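Local coordinates for vacuolar aminopeptidase 1 (Saccharomyces cerevisiae, PDB 5JGF), which removes amino acids, preferably neutral or hydrophobic ones, from the N-terminus of peptides as a zinc-dependent vacuolar enzyme, and is the major cargo of the cytoplasm-to-vacuole targeting pathway, at residues 94-99 and 125-130; 117-122 and 295-300. All blocks are in the same frame, centred on the assembly; numbering follows the deposited sequence.

Contact 1 (94-99 and 125-130); sequences ALTVKL and ELWLDR
Val97 lays a methyl over the indole of Trp127 in a CH-pi contact, joining strand 96-99 of the six-stranded antiparallel sheet to the loop that runs from strand 112-119 to strand 132-140. Val97 CG2 sits 3.8 Å from the centroid of the six-membered Trp127 ring and 25° off its normal, displaced toward the rim, so its shortest approach is 3.5 Å to Trp127 CZ3. With CG1 anti to the backbone N (chi1 173°), Val97 CG2 stands anti to the carbonyl carbon and is the branch that meets the ring. Trp127 has CG opposite its carbonyl carbon (chi1 -84°), which sends the benzo end of the indole toward the strand. A second touch is oblique, from Thr96 CA to Trp127 CH2 at 3.9 Å. Putting an alanine at Trp127 would probably leave a gap beneath Val97 CG2 and take away the ring that Thr96 CA rests against. Further along the loop, Arg130 NE reaches back to Leu126 O over 2.9 Å in a bent hydrogen bond, and residues here also pack on a second subunit of the dodecamer. At the indole edge, near the ring plane, Leu95 O stands 4.2 Å from Trp127 CZ2.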
loop_
_atom_site.group_PDB
_atom_site.type_symbol
_atom_site.label_atom_id
_atom_site.label_comp_id
_atom_site.label_asym_id
_atom_site.label_seq_id
_atom_site.Cartn_x
_atom_site.Cartn_y
_atom_site.Cartn_z
ATOM N N ALA D 94 -36.789 -11.286 -18.705
ATOM C CA ALA D 94 -36.309 -10.038 -18.124
ATOM C C ALA D 94 -35.625 -10.364 -16.807
ATOM O O ALA D 94 -35.896 -11.405 -16.205
ATOM C CB ALA D 94 -37.465 -9.085 -17.882
ATOM N N LEU D 95 -34.731 -9.489 -16.362
ATOM C CA LEU D 95 -34.049 -9.719 -15.095
ATOM C C LEU D 95 -35.101 -9.952 -14.022
ATOM O O LEU D 95 -36.109 -9.242 -13.960
ATOM C CB LEU D 95 -33.180 -8.515 -14.717
ATOM C CG LEU D 95 -31.684 -8.673 -15.002
ATOM C CD1 LEU D 95 -31.465 -8.895 -16.495
ATOM C CD2 LEU D 95 -30.936 -7.429 -14.530
ATOM N N THR D 96 -34.873 -10.953 -13.181
ATOM C CA THR D 96 -35.820 -11.255 -12.128
ATOM C C THR D 96 -35.144 -12.030 -11.005
ATOM O O THR D 96 -33.916 -12.141 -10.961
ATOM C CB THR D 96 -37.024 -12.065 -12.695
ATOM O OG1 THR D 96 -38.047 -12.167 -11.702
ATOM C CG2 THR D 96 -36.592 -13.468 -13.112
ATOM N N VAL D 97 -35.953 -12.544 -10.088
ATOM C CA VAL D 97 -35.458 -13.327 -8.961
ATOM C C VAL D 97 -36.245 -14.633 -8.987
ATOM O O VAL D 97 -37.472 -14.622 -9.067
ATOM C CB VAL D 97 -35.687 -12.582 -7.623
ATOM C CG1 VAL D 97 -35.321 -13.475 -6.454
ATOM C CG2 VAL D 97 -34.849 -11.314 -7.593
ATOM N N LYS D 98 -35.533 -15.752 -8.930
ATOM C CA LYS D 98 -36.159 -17.072 -8.993
ATOM C C LYS D 98 -36.157 -17.804 -7.661
ATOM O O LYS D 98 -35.147 -17.813 -6.962
ATOM C CB LYS D 98 -35.411 -17.949 -10.005
ATOM C CG LYS D 98 -35.449 -17.473 -11.445
ATOM C CD LYS D 98 -36.809 -17.749 -12.052
ATOM C CE LYS D 98 -36.810 -17.543 -13.559
ATOM N NZ LYS D 98 -38.129 -17.943 -14.126
ATOM N N LEU D 99 -37.279 -18.422 -7.301
ATOM C CA LEU D 99 -37.292 -19.199 -6.070
ATOM C C LEU D 99 -36.361 -20.375 -6.341
ATOM O O LEU D 99 -36.324 -20.894 -7.457
ATOM C CB LEU D 99 -38.693 -19.731 -5.755
ATOM C CG LEU D 99 -39.510 -18.930 -4.744
ATOM C CD1 LEU D 99 -39.883 -17.583 -5.344
ATOM C CD2 LEU D 99 -40.757 -19.711 -4.364
ATOM N N GLU D 125 -28.838 -3.261 -4.888
ATOM C CA GLU D 125 -29.509 -2.206 -4.153
ATOM C C GLU D 125 -30.811 -1.699 -4.763
ATOM O O GLU D 125 -31.677 -1.207 -4.044
ATOM C CB GLU D 125 -28.531 -1.059 -3.898
ATOM C CG GLU D 125 -27.678 -1.321 -2.658
ATOM C CD GLU D 125 -26.388 -0.534 -2.634
ATOM O OE1 GLU D 125 -25.456 -0.899 -3.383
ATOM O OE2 GLU D 125 -26.310 0.448 -1.863
ATOM N N LEU D 126 -30.971 -1.834 -6.076
ATOM C CA LEU D 126 -32.206 -1.377 -6.707
ATOM C C LEU D 126 -33.369 -2.304 -6.352
ATOM O O LEU D 126 -34.533 -1.910 -6.443
ATOM C CB LEU D 126 -32.034 -1.294 -8.227
ATOM C CG LEU D 126 -30.997 -0.268 -8.711
ATOM C CD1 LEU D 126 -30.854 -0.351 -10.222
ATOM C CD2 LEU D 126 -31.418 1.135 -8.299
ATOM N N TRP D 127 -33.054 -3.527 -5.933
ATOM C CA TRP D 127 -34.085 -4.490 -5.563
ATOM C C TRP D 127 -34.466 -4.422 -4.091
ATOM O O TRP D 127 -35.387 -5.110 -3.639
ATOM C CB TRP D 127 -33.643 -5.913 -5.922
ATOM C CG TRP D 127 -33.918 -6.256 -7.360
ATOM C CD1 TRP D 127 -33.251 -5.795 -8.462
ATOM C CD2 TRP D 127 -34.976 -7.091 -7.851
ATOM N NE1 TRP D 127 -33.834 -6.289 -9.609
ATOM C CE2 TRP D 127 -34.893 -7.086 -9.261
ATOM C CE3 TRP D 127 -35.990 -7.840 -7.233
ATOM C CZ2 TRP D 127 -35.786 -7.805 -10.069
ATOM C CZ3 TRP D 127 -36.878 -8.554 -8.037
ATOM C CH2 TRP D 127 -36.769 -8.529 -9.439
ATOM N N LEU D 128 -33.762 -3.586 -3.337
ATOM C CA LEU D 128 -34.060 -3.438 -1.919
ATOM C C LEU D 128 -35.280 -2.550 -1.723
ATOM O O LEU D 128 -35.499 -1.599 -2.471
ATOM C CB LEU D 128 -32.888 -2.791 -1.180
ATOM C CG LEU D 128 -31.554 -3.532 -1.137
ATOM C CD1 LEU D 128 -30.528 -2.657 -0.430
ATOM C CD2 LEU D 128 -31.719 -4.856 -0.418
ATOM N N ASP D 129 -36.073 -2.872 -0.708
ATOM C CA ASP D 129 -37.239 -2.073 -0.370
ATOM C C ASP D 129 -38.204 -1.845 -1.524
ATOM O O ASP D 129 -38.715 -0.741 -1.718
ATOM C CB ASP D 129 -36.768 -0.739 0.215
ATOM C CG ASP D 129 -35.843 -0.932 1.406
ATOM O OD1 ASP D 129 -35.832 -2.049 1.959
ATOM O OD2 ASP D 129 -35.132 0.021 1.795
ATOM N N ARG D 130 -38.445 -2.908 -2.282
ATOM C CA ARG D 130 -39.373 -2.889 -3.406
ATOM C C ARG D 130 -40.451 -3.922 -3.062
ATOM O O ARG D 130 -40.140 -4.983 -2.514
ATOM C CB ARG D 130 -38.651 -3.299 -4.694
ATOM C CG ARG D 130 -37.507 -2.367 -5.105
ATOM C CD ARG D 130 -38.010 -1.096 -5.781
ATOM N NE ARG D 130 -36.902 -0.238 -6.198
ATOM C CZ ARG D 130 -37.026 0.818 -6.996
ATOM N NH1 ARG D 130 -38.216 1.162 -7.476
ATOM N NH2 ARG D 130 -35.955 1.526 -7.324
#

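Contact 2 (117-122 and 295-300). With ZN (zinc ion), chain L.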
loop_
_atom_site.group_PDB
_atom_site.type_symbol
_atom_site.label_atom_id
_atom_site.label_comp_id
_atom_site.label_asym_id
_atom_site.label_seq_id
_atom_site.Cartn_x
_atom_site.Cartn_y
_atom_site.Cartn_z
ATOM N N ALA D 117 -32.715 -17.058 -5.939
ATOM C CA ALA D 117 -31.488 -16.852 -6.700
ATOM C C ALA D 117 -31.732 -15.788 -7.762
ATOM O O ALA D 117 -32.852 -15.627 -8.252
ATOM C CB ALA D 117 -31.051 -18.158 -7.356
ATOM N N PRO D 118 -30.685 -15.041 -8.134
ATOM C CA PRO D 118 -30.856 -14.002 -9.149
ATOM C C PRO D 118 -30.858 -14.569 -10.565
ATOM O O PRO D 118 -30.126 -15.509 -10.866
ATOM C CB PRO D 118 -29.653 -13.099 -8.909
ATOM C CG PRO D 118 -28.578 -14.100 -8.563
ATOM C CD PRO D 118 -29.296 -15.071 -7.632
ATOM N N TYR D 119 -31.712 -14.012 -11.417
ATOM C CA TYR D 119 -31.770 -14.394 -12.824
ATOM C C TYR D 119 -31.221 -13.129 -13.473
ATOM O O TYR D 119 -31.930 -12.135 -13.607
ATOM C CB TYR D 119 -33.214 -14.635 -13.286
ATOM C CG TYR D 119 -33.314 -14.914 -14.773
ATOM C CD1 TYR D 119 -33.007 -16.173 -15.290
ATOM C CD2 TYR D 119 -33.663 -13.901 -15.669
ATOM C CE1 TYR D 119 -33.042 -16.417 -16.669
ATOM C CE2 TYR D 119 -33.699 -14.132 -17.045
ATOM C CZ TYR D 119 -33.389 -15.390 -17.538
ATOM O OH TYR D 119 -33.431 -15.619 -18.894
ATOM N N GLY D 120 -29.955 -13.154 -13.866
ATOM C CA GLY D 120 -29.360 -11.954 -14.419
ATOM C C GLY D 120 -28.857 -11.145 -13.229
ATOM O O GLY D 120 -28.849 -11.651 -12.100
ATOM N N GLY D 121 -28.468 -9.894 -13.460
ATOM C CA GLY D 121 -27.938 -9.068 -12.384
ATOM C C GLY D 121 -28.914 -8.404 -11.427
ATOM O O GLY D 121 -28.979 -7.178 -11.355
ATOM N N THR D 122 -29.668 -9.202 -10.679
ATOM C CA THR D 122 -30.626 -8.654 -9.723
ATOM C C THR D 122 -30.119 -8.817 -8.291
ATOM O O THR D 122 -28.942 -9.105 -8.071
ATOM C CB THR D 122 -32.001 -9.342 -9.853
ATOM O OG1 THR D 122 -31.859 -10.747 -9.612
ATOM C CG2 THR D 122 -32.575 -9.125 -11.255
ATOM N N TYR D 295 -37.761 -14.741 -27.915
ATOM C CA TYR D 295 -36.869 -15.669 -27.230
ATOM C C TYR D 295 -36.777 -15.506 -25.720
ATOM O O TYR D 295 -36.984 -14.422 -25.173
ATOM C CB TYR D 295 -35.458 -15.535 -27.806
ATOM C CG TYR D 295 -35.365 -15.834 -29.284
ATOM C CD1 TYR D 295 -35.304 -17.149 -29.744
ATOM C CD2 TYR D 295 -35.348 -14.802 -30.222
ATOM C CE1 TYR D 295 -35.223 -17.428 -31.106
ATOM C CE2 TYR D 295 -35.271 -15.070 -31.586
ATOM C CZ TYR D 295 -35.208 -16.383 -32.020
ATOM O OH TYR D 295 -35.129 -16.648 -33.367
ATOM N N ASP D 296 -36.446 -16.609 -25.062
ATOM C CA ASP D 296 -36.259 -16.641 -23.621
ATOM C C ASP D 296 -34.740 -16.605 -23.445
ATOM O O ASP D 296 -33.993 -16.656 -24.424
ATOM C CB ASP D 296 -36.817 -17.961 -23.064
ATOM C CG ASP D 296 -36.837 -18.016 -21.542
ATOM O OD1 ASP D 296 -37.192 -19.090 -21.005
ATOM O OD2 ASP D 296 -36.512 -17.007 -20.878
ATOM N N ASN D 297 -34.297 -16.474 -22.201
ATOM C CA ASN D 297 -32.885 -16.515 -21.845
ATOM C C ASN D 297 -31.842 -15.629 -22.527
ATOM O O ASN D 297 -30.667 -15.986 -22.548
ATOM C CB ASN D 297 -32.410 -17.970 -21.919
ATOM C CG ASN D 297 -33.255 -18.900 -21.065
ATOM O OD1 ASN D 297 -33.686 -18.540 -19.967
ATOM N ND2 ASN D 297 -33.481 -20.107 -21.555
ATOM N N GLU D 298 -32.233 -14.485 -23.072
ATOM C CA GLU D 298 -31.232 -13.609 -23.681
ATOM C C GLU D 298 -30.358 -13.043 -22.555
ATOM O O GLU D 298 -29.149 -12.849 -22.718
ATOM C CB GLU D 298 -31.907 -12.457 -24.435
ATOM C CG GLU D 298 -30.947 -11.486 -25.151
ATOM C CD GLU D 298 -30.236 -10.525 -24.203
ATOM O OE1 GLU D 298 -30.796 -10.218 -23.134
ATOM O OE2 GLU D 298 -29.125 -10.058 -24.539
ATOM N N GLU D 299 -30.975 -12.802 -21.401
ATOM C CA GLU D 299 -30.259 -12.236 -20.264
ATOM C C GLU D 299 -29.223 -13.172 -19.650
ATOM O O GLU D 299 -28.424 -12.745 -18.816
ATOM C CB GLU D 299 -31.253 -11.772 -19.202
ATOM C CG GLU D 299 -32.219 -10.690 -19.706
ATOM C CD GLU D 299 -31.546 -9.347 -19.982
ATOM O OE1 GLU D 299 -30.298 -9.274 -20.043
ATOM O OE2 GLU D 299 -32.277 -8.352 -20.149
ATOM N N ILE D 300 -29.236 -14.445 -20.043
ATOM C CA ILE D 300 -28.242 -15.373 -19.523
ATOM C C ILE D 300 -27.368 -15.990 -20.614
ATOM O O ILE D 300 -26.767 -17.042 -20.414
ATOM C CB ILE D 300 -28.867 -16.501 -18.663
ATOM C CG1 ILE D 300 -29.902 -17.283 -19.471
ATOM C CG2 ILE D 300 -29.482 -15.907 -17.397
ATOM C CD1 ILE D 300 -30.362 -18.549 -18.777
HETATM ZN ZN ZN L . -30.959 -6.931 -20.813
HETATM O O HOH W 1 -30.829 -7.675 -22.774
#
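Tyr119 reaches across to the turn 296-300, which carries two glutamates of the dinuclear zinc site of this M18 aminopeptidase. From CB the side chain leaves with CG trans to the backbone N (chi1 175°), and the ring crosses Ile300 at about a right angle. CD1 and then CE1 of Tyr119 pass Ile300 CG2, with CE1 the nearer at 3.7 Å; this methyl lies off-centre from the ring, 29° from its normal. Across the ring's long axis, Tyr119 CE2 meets Glu299 CB at 4.0 Å. CZ again neighbours Ile300 CG2, and the terminal OH of Tyr119 lies 3.1 Å from Asn297 OD1, although its hydrogen bond is made to Asp93 OD1. Asp93 also accepts the amides of Glu298 and Glu299, so one carboxylate ties the tyrosine to the turn. The Asn297 amide is held through ND2 by Thr304 and Gln306, and the backbone N of Asn297 bonds to Asp296 OD2 at 2.6 Å.

Glu299 turns its CB toward Tyr119, but its chain bends at chi2 (-69°) and leads the carboxylate away to the zinc ion, which it grips unevenly, through OE2 at 2.0 Å and OE1 at 2.5 Å. Asp262 and His438 also bind this ion, as does a water that donates to Glu298 OE1 over 2.6 Å. The contact thus sets the end of strand 112-119 against the loop between strand 289-295 of the nine-stranded sheet and helix 312-324, with Pro375 and Gly377 of a third subunit packed on Tyr119 and Ile300.

Overall arrangement
Contacts 1 and 2, centred 11 Å apart, share neighbouring strands of the six-stranded sheet: Lys98 O and Ala117 N, 2.7 Å apart, probably form one of the bonds between them. Thr122 binds them a second time, its OG1 lying 2.8 Å from Thr96 O while its CG2 packs 3.5 Å from Trp127 NE1. Ala94 O in turn comes within 3.4 Å of Tyr119 CD2. Both contacts approach the metal site, contact 2 through Glu299 as a zinc ligand and contact 1 through Leu95, whose side chain comes, at its nearest atom, to about 5 Å from a zinc ion. Their subunit neighbours differ, residues 125-130 meeting a second subunit and contact 2 a third.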